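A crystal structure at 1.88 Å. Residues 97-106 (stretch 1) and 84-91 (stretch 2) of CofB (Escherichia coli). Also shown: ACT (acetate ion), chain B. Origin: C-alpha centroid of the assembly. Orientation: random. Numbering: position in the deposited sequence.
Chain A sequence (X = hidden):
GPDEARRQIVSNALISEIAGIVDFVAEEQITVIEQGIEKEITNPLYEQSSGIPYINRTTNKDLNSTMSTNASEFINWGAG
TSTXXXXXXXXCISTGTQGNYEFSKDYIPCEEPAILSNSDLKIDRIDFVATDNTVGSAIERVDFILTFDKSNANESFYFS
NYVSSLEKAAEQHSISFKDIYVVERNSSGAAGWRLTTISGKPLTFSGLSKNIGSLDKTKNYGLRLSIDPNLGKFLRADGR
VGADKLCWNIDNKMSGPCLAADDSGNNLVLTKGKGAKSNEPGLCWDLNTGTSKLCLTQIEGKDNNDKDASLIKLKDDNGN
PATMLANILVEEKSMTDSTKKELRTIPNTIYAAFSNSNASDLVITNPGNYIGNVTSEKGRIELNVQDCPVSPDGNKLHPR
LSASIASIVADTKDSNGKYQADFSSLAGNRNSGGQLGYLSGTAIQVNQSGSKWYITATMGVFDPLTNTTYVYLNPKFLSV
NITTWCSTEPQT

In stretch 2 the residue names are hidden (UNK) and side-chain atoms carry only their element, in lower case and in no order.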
ATOM      1  N   THR A  97     -13.577  24.515 -33.159  1.00 22.78           N
ATOM      2  CA  THR A  97     -12.693  25.463 -33.830  1.00 20.82           C
ATOM      3  C   THR A  97     -12.093  24.852 -35.075  1.00 24.15           C
ATOM      4  O   THR A  97     -12.382  23.703 -35.416  1.00 24.90           O
ATOM      5  CB  THR A  97     -11.536  25.911 -32.917  1.00 27.00           C
ATOM      6  OG1 THR A  97     -10.632  24.809 -32.731  1.00 23.01           O
ATOM      7  CG2 THR A  97     -12.060  26.385 -31.566  1.00 23.00           C
ATOM      8  N   GLN A  98     -11.222  25.613 -35.740  1.00 25.26           N
ATOM      9  CA  GLN A  98     -10.449  25.091 -36.861  1.00 26.24           C
ATOM     10  C   GLN A  98      -9.314  24.162 -36.423  1.00 28.19           C
ATOM     11  O   GLN A  98      -8.670  23.524 -37.262  1.00 29.62           O
ATOM     12  CB  GLN A  98      -9.868  26.243 -37.692  1.00 28.37           C
ATOM     13  CG  GLN A  98     -10.922  27.082 -38.404  1.00 42.13           C
ATOM     14  CD  GLN A  98     -11.751  26.267 -39.377  1.00 54.30           C
ATOM     15  OE1 GLN A  98     -11.217  25.649 -40.301  1.00 63.15           O
ATOM     16  NE2 GLN A  98     -13.066  26.252 -39.167  1.00 58.07           N
ATOM     17  N   GLY A  99      -9.048  24.104 -35.121  1.00 29.03           N
ATOM     18  CA  GLY A  99      -8.089  23.143 -34.598  1.00 23.67           C
ATOM     19  C   GLY A  99      -8.587  21.736 -34.894  1.00 27.53           C
ATOM     20  O   GLY A  99      -9.795  21.495 -34.942  1.00 25.84           O
ATOM     21  N   ASN A 100      -7.668  20.800 -35.090  1.00 25.06           N
ATOM     22  CA  ASN A 100      -8.042  19.460 -35.526  1.00 25.42           C
ATOM     23  C   ASN A 100      -8.013  18.411 -34.424  1.00 27.07           C
ATOM     24  O   ASN A 100      -8.330  17.248 -34.670  1.00 29.82           O
ATOM     25  CB  ASN A 100      -7.131  19.017 -36.672  1.00 30.24           C
ATOM     26  CG  ASN A 100      -7.499  19.668 -37.988  1.00 43.82           C
ATOM     27  OD1 ASN A 100      -8.662  20.013 -38.217  1.00 43.05           O
ATOM     28  ND2 ASN A 100      -6.514  19.841 -38.861  1.00 43.39           N
ATOM     29  N   TYR A 101      -7.646  18.820 -33.212  1.00 21.41           N
ATOM     30  CA  TYR A 101      -7.441  17.869 -32.132  1.00 20.25           C
ATOM     31  C   TYR A 101      -8.249  18.170 -30.887  1.00 17.91           C
ATOM     32  O   TYR A 101      -8.162  19.257 -30.291  1.00 18.94           O
ATOM     33  CB  TYR A 101      -5.945  17.801 -31.777  1.00 18.68           C
ATOM     34  CG  TYR A 101      -5.124  17.454 -32.984  1.00 23.32           C
ATOM     35  CD1 TYR A 101      -5.004  16.137 -33.404  1.00 25.86           C
ATOM     36  CD2 TYR A 101      -4.515  18.443 -33.731  1.00 21.66           C
ATOM     37  CE1 TYR A 101      -4.278  15.815 -34.521  1.00 27.14           C
ATOM     38  CE2 TYR A 101      -3.788  18.135 -34.858  1.00 23.20           C
ATOM     39  CZ  TYR A 101      -3.674  16.819 -35.244  1.00 27.56           C
ATOM     40  OH  TYR A 101      -2.954  16.507 -36.361  1.00 25.65           O
ATOM     41  N   GLU A 102      -9.038  17.185 -30.483  1.00 19.18           N
ATOM     42  CA  GLU A 102      -9.698  17.247 -29.202  1.00 21.58           C
ATOM     43  C   GLU A 102      -8.813  16.597 -28.154  1.00 21.83           C
ATOM     44  O   GLU A 102      -8.983  15.415 -27.853  1.00 22.69           O
ATOM     45  CB  GLU A 102     -11.065  16.553 -29.250  1.00 20.29           C
ATOM     46  CG  GLU A 102     -11.832  16.617 -27.932  1.00 21.93           C
ATOM     47  CD  GLU A 102     -12.166  18.044 -27.500  1.00 25.27           C
ATOM     48  OE1 GLU A 102     -11.962  18.978 -28.300  1.00 23.46           O
ATOM     49  OE2 GLU A 102     -12.636  18.235 -26.359  1.00 22.38           O
ATOM     50  N   PHE A 103      -7.858  17.353 -27.613  1.00 19.70           N
ATOM     51  CA  PHE A 103      -7.028  16.851 -26.519  1.00 22.65           C
ATOM     52  C   PHE A 103      -7.890  16.377 -25.349  1.00 26.68           C
ATOM     53  O   PHE A 103      -8.912  16.986 -25.040  1.00 22.55           O
ATOM     54  CB  PHE A 103      -6.039  17.928 -26.071  1.00 19.20           C
ATOM     55  CG  PHE A 103      -5.274  18.540 -27.213  1.00 25.34           C
ATOM     56  CD1 PHE A 103      -4.432  17.759 -27.986  1.00 20.82           C
ATOM     57  CD2 PHE A 103      -5.413  19.883 -27.526  1.00 22.50           C
ATOM     58  CE1 PHE A 103      -3.730  18.306 -29.046  1.00 19.52           C
ATOM     59  CE2 PHE A 103      -4.711  20.436 -28.585  1.00 20.61           C
ATOM     60  CZ  PHE A 103      -3.883  19.654 -29.346  1.00 19.30           C
ATOM     61  N   SER A 104      -7.494  15.283 -24.701  1.00 22.73           N
ATOM     62  CA  SER A 104      -8.311  14.726 -23.616  1.00 23.25           C
ATOM     63  C   SER A 104      -8.255  15.594 -22.377  1.00 27.33           C
ATOM     64  O   SER A 104      -9.140  15.523 -21.534  1.00 27.31           O
ATOM     65  CB  SER A 104      -7.876  13.298 -23.260  1.00 27.27           C
ATOM     66  OG  SER A 104      -6.542  13.279 -22.789  1.00 31.63           O
ATOM     67  N   LYS A 105      -7.213  16.415 -22.283  1.00 22.05           N
ATOM     68  CA  LYS A 105      -7.018  17.339 -21.175  1.00 26.28           C
ATOM     69  C   LYS A 105      -6.633  18.701 -21.733  1.00 30.33           C
ATOM     70  O   LYS A 105      -6.126  18.774 -22.842  1.00 28.52           O
ATOM     71  CB  LYS A 105      -5.910  16.827 -20.260  1.00 31.37           C
ATOM     72  CG  LYS A 105      -4.553  16.779 -20.997  1.00 38.66           C
ATOM     73  CD  LYS A 105      -3.419  16.236 -20.130  1.00 46.79           C
ATOM     74  CE  LYS A 105      -2.177  15.898 -20.970  1.00 37.73           C
ATOM     75  NZ  LYS A 105      -1.211  15.069 -20.183  1.00 29.39           N
ATOM     76  N   ASP A 106      -6.832  19.775 -20.977  1.00 21.29           N
ATOM     77  CA  ASP A 106      -6.343  21.086 -21.413  1.00 23.14           C
ATOM     78  C   ASP A 106      -4.896  21.312 -20.989  1.00 23.88           C
ATOM     79  O   ASP A 106      -4.583  21.304 -19.804  1.00 26.72           O
ATOM     80  CB  ASP A 106      -7.213  22.208 -20.848  1.00 21.48           C
ATOM     81  CG  ASP A 106      -8.647  22.119 -21.319  1.00 26.59           C
ATOM     82  OD1 ASP A 106      -8.872  22.215 -22.542  1.00 25.28           O
ATOM     83  OD2 ASP A 106      -9.541  21.950 -20.468  1.00 30.38           O
ATOM     84  N   UNK A  84      -3.227  30.192 -30.801  1.00 19.90           N
ATOM     85  CA  UNK A  84      -3.736  29.502 -29.620  1.00 19.41           C
ATOM     86  C   UNK A  84      -4.658  28.338 -29.969  1.00 19.97           C
ATOM     87  O   UNK A  84      -4.711  27.342 -29.239  1.00 19.00           O
ATOM     88  c   UNK A  84      -5.353  30.818 -26.290  1.00 17.89           C
ATOM     89  n   UNK A  84      -3.332  31.267 -24.391  1.00 20.54           N
ATOM     90  c   UNK A  84      -4.348  30.477 -24.063  1.00 22.48           C
ATOM     91  n   UNK A  84      -4.392  29.913 -22.863  1.00 19.47           N
ATOM     92  c   UNK A  84      -4.464  30.477 -28.677  1.00 21.63           C
ATOM     93  n   UNK A  84      -5.322  30.257 -24.936  1.00 17.60           N
ATOM     94  c   UNK A  84      -4.624  29.891 -27.275  1.00 21.41           C
ATOM     95  N   UNK A  85      -5.377  28.436 -31.083  1.00 20.89           N
ATOM     96  CA  UNK A  85      -6.330  27.380 -31.423  1.00 19.28           C
ATOM     97  C   UNK A  85      -5.656  26.034 -31.665  1.00 20.23           C
ATOM     98  O   UNK A  85      -6.259  24.992 -31.433  1.00 18.70           O
ATOM     99  c   UNK A  85      -7.184  27.747 -32.659  1.00 26.67           C
ATOM    100  c   UNK A  85      -7.785  29.156 -32.498  1.00 24.92           C
ATOM    101  c   UNK A  85      -6.376  27.627 -33.946  1.00 33.37           C
ATOM    102  c   UNK A  85      -7.223  27.723 -35.200  1.00 40.82           C
ATOM    103  N   UNK A  86      -4.397  26.043 -32.086  1.00 18.97           N
ATOM    104  CA  UNK A  86      -3.714  24.776 -32.358  1.00 17.87           C
ATOM    105  C   UNK A  86      -3.174  24.087 -31.102  1.00 17.13           C
ATOM    106  O   UNK A  86      -2.792  22.917 -31.145  1.00 20.60           O
ATOM    107  c   UNK A  86      -4.105  26.714 -36.999  1.00 30.55           C
ATOM    108  c   UNK A  86      -4.166  25.351 -36.783  1.00 30.79           C
ATOM    109  c   UNK A  86      -3.045  26.998 -34.866  1.00 22.28           C
ATOM    110  c   UNK A  86      -3.087  25.621 -34.648  1.00 24.18           C
ATOM    111  c   UNK A  86      -2.586  25.027 -33.367  1.00 16.47           C
ATOM    112  c   UNK A  86      -3.543  27.537 -36.052  1.00 21.08           C
ATOM    113  c   UNK A  86      -3.671  24.811 -35.607  1.00 26.71           C
ATOM    114  N   UNK A  87      -3.153  24.809 -29.989  1.00 16.95           N
ATOM    115  CA  UNK A  87      -2.675  24.252 -28.728  1.00 16.63           C
ATOM    116  C   UNK A  87      -3.789  24.142 -27.698  1.00 18.87           C
ATOM    117  O   UNK A  87      -3.530  23.920 -26.512  1.00 18.53           O
ATOM    118  c   UNK A  87      -0.349  25.108 -29.079  1.00 17.86           C
ATOM    119  c   UNK A  87      -0.180  26.116 -30.016  1.00 17.00           C
ATOM    120  c   UNK A  87       1.669  24.054 -29.864  1.00 27.04           C
ATOM    121  c   UNK A  87       1.842  25.072 -30.797  1.00 20.95           C
ATOM    122  c   UNK A  87      -1.539  25.101 -28.182  1.00 17.37           C
ATOM    123  c   UNK A  87       0.575  24.075 -29.016  1.00 25.23           C
ATOM    124  c   UNK A  87       0.910  26.113 -30.870  1.00 21.28           C
ATOM    125  N   UNK A  88      -5.024  24.297 -28.159  1.00 17.69           N
ATOM    126  CA  UNK A  88      -6.178  24.130 -27.276  1.00 16.38           C
ATOM    127  C   UNK A  88      -7.202  23.198 -27.921  1.00 18.06           C
ATOM    128  O   UNK A  88      -7.139  22.942 -29.110  1.00 15.53           O
ATOM    129  c   UNK A  88      -5.899  26.299 -26.036  1.00 19.47           C
ATOM    130  c   UNK A  88      -6.833  25.486 -26.929  1.00 18.97           C
ATOM    131  o   UNK A  88      -7.098  26.219 -28.132  1.00 17.76           O
ATOM    132  N   UNK A  89      -8.128  22.672 -27.129  1.00 17.10           N
ATOM    133  CA  UNK A  89      -9.074  21.686 -27.655  1.00 20.73           C
ATOM    134  C   UNK A  89      -9.911  22.221 -28.807  1.00 20.27           C
ATOM    135  O   UNK A  89     -10.350  23.372 -28.789  1.00 20.69           O
ATOM    136  c   UNK A  89     -10.347  19.944 -24.400  1.00 21.35           C
ATOM    137  n   UNK A  89     -12.912  22.419 -23.449  1.00 24.86           N
ATOM    138  n   UNK A  89     -13.052  20.650 -24.908  1.00 20.45           N
ATOM    139  c   UNK A  89     -10.008  21.198 -26.552  1.00 18.89           C
ATOM    140  c   UNK A  89     -12.345  21.375 -24.050  1.00 22.01           C
ATOM    141  c   UNK A  89      -9.324  20.415 -25.439  1.00 22.13           C
ATOM    142  n   UNK A  89     -11.073  21.066 -23.794  1.00 24.16           N
ATOM    143  N   UNK A  90     -10.147  21.369 -29.794  1.00 17.02           N
ATOM    144  CA  UNK A  90     -11.061  21.696 -30.882  1.00 20.80           C
ATOM    145  C   UNK A  90     -12.429  22.144 -30.341  1.00 22.00           C
ATOM    146  O   UNK A  90     -13.019  23.096 -30.845  1.00 21.26           O
ATOM    147  c   UNK A  90     -12.308  19.440 -33.810  1.00 29.14           C
ATOM    148  c   UNK A  90     -11.232  20.497 -31.802  1.00 20.97           C
ATOM    149  n   UNK A  90     -12.616  20.618 -36.010  1.00 42.87           N
ATOM    150  c   UNK A  90     -13.199  19.643 -35.035  1.00 40.92           C
ATOM    151  c   UNK A  90     -12.254  20.676 -32.925  1.00 24.04           C
ATOM    152  N   UNK A  91     -12.915  21.474 -29.300  1.00 20.47           N
ATOM    153  CA  UNK A  91     -14.245  21.788 -28.785  1.00 23.68           C
ATOM    154  C   UNK A  91     -14.201  22.707 -27.583  1.00 22.44           C
ATOM    155  O   UNK A  91     -15.046  22.623 -26.693  1.00 20.62           O
ATOM    156  c   UNK A  91     -16.492  19.717 -31.888  1.00 26.06           C
ATOM    157  c   UNK A  91     -15.311  19.789 -29.773  1.00 23.41           C
ATOM    158  c   UNK A  91     -14.622  18.637 -30.146  1.00 28.30           C
ATOM    159  o   UNK A  91     -16.073  17.959 -33.431  1.00 34.63           O
ATOM    160  c   UNK A  91     -15.009  20.492 -28.478  1.00 25.36           C
ATOM    161  c   UNK A  91     -14.876  18.017 -31.366  1.00 29.49           C
ATOM    162  c   UNK A  91     -15.815  18.559 -32.226  1.00 32.67           C
ATOM    163  c   UNK A  91     -16.232  20.326 -30.668  1.00 26.04           C
TER
HETATM  164  C   ACT B 601      -1.691  19.070 -38.772  1.00 40.35           C
HETATM  165  O   ACT B 601      -0.972  18.059 -38.594  1.00 48.96           O
HETATM  166  OXT ACT B 601      -1.119  20.118 -39.195  1.00 34.25           O
HETATM  167  CH3 ACT B 601      -3.164  18.994 -38.493  1.00 38.16           C
HETATM  168  O   HOH W   1      -9.128  25.053 -30.631  1.00 19.78           O
HETATM  169  O   HOH W   2      -7.010  21.456 -31.809  1.00 21.41           O
HETATM  170  O   HOH W   3      -7.415  23.588 -24.155  1.00 19.75           O
HETATM  171  O   HOH W   4     -11.763  23.487 -21.058  1.00 30.60           O

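Position 84 carries three carbons, a nitrogen, then a carbon bearing two more nitrogens: a guanidinium, hence R84. Its extended side chain stays out of reach of stretch 1, and its guanidinium is satisfied elsewhere in the structure.

Position 85 has four carbons forked at the first; the end carbon of the two-carbon arm lies 3.9 Å from Q98 CB and 4.1 Å from G99 N. This is isoleucine. The CA-to-CB bond of I85 points toward stretch 1. Glycine suits the facing position, because an ideal CB on G99 would clash at 2.8 Å with I85 O.

Position 86 shows one carbon and a six-carbon ring without a heteroatom, and its backbone O lies 3.9 Å from F103 CZ, at that ring's edge. It is F86, whose CA-to-CB bond points away although the end of its ring comes nearer. Position 87 has the same atoms, and its C sits 3.9 Å from F103 CE2. In F87 the CA-to-CB bond points away, and a ring with no polar group to satisfy suits this buried residue.

Position 88 has one carbon carrying an oxygen and a carbon: threonine. The CA-to-CB bond of T88 points away, and OG1 donates to R84 O at 2.9 Å, which satisfies a buried hydroxyl locally. Its backbone O accepts from water 2, which in turn accepts from Y101 N.

Position 89 again ends in a guanidinium, now between two carboxylates, and is R89. NH1 forms a salt bridge with E102 OE2 and NE another with D106 OD1, both 2.8 Å. Both acids lie near the guanidinium plane, where its N–H bonds point. Water 4 links R89 NH2 to D106 OD2, and the aliphatic part packs on F103, CG lying 4.2 Å from F103 CB.

Position 90 is four carbons in a row ending in nitrogen, which lies 3.1 Å from G99 O and 3.2 Å from T97 O: a lysine. The long chain of K90 lets NZ donate to both carbonyls. Its backbone N donates to Y101 O (2.9 Å), and O accepts from T97 N (2.8 Å).

Position 91 has one carbon and a six-carbon ring bearing an oxygen; a ring carbon comes within 3.3 Å of E102 OE1. It is Y91, exposed, its slightly positive ring edge suiting that carboxylate oxygen, to which Y91 N donates at 2.9 Å.

The contact, burying 771 Å², therefore rests on R89 and K90. Arginine pairs with acids, lysine with carbonyls, and I85 and F103 add nonpolar packing.

Stretch 2 84-91: RIFFTRKY
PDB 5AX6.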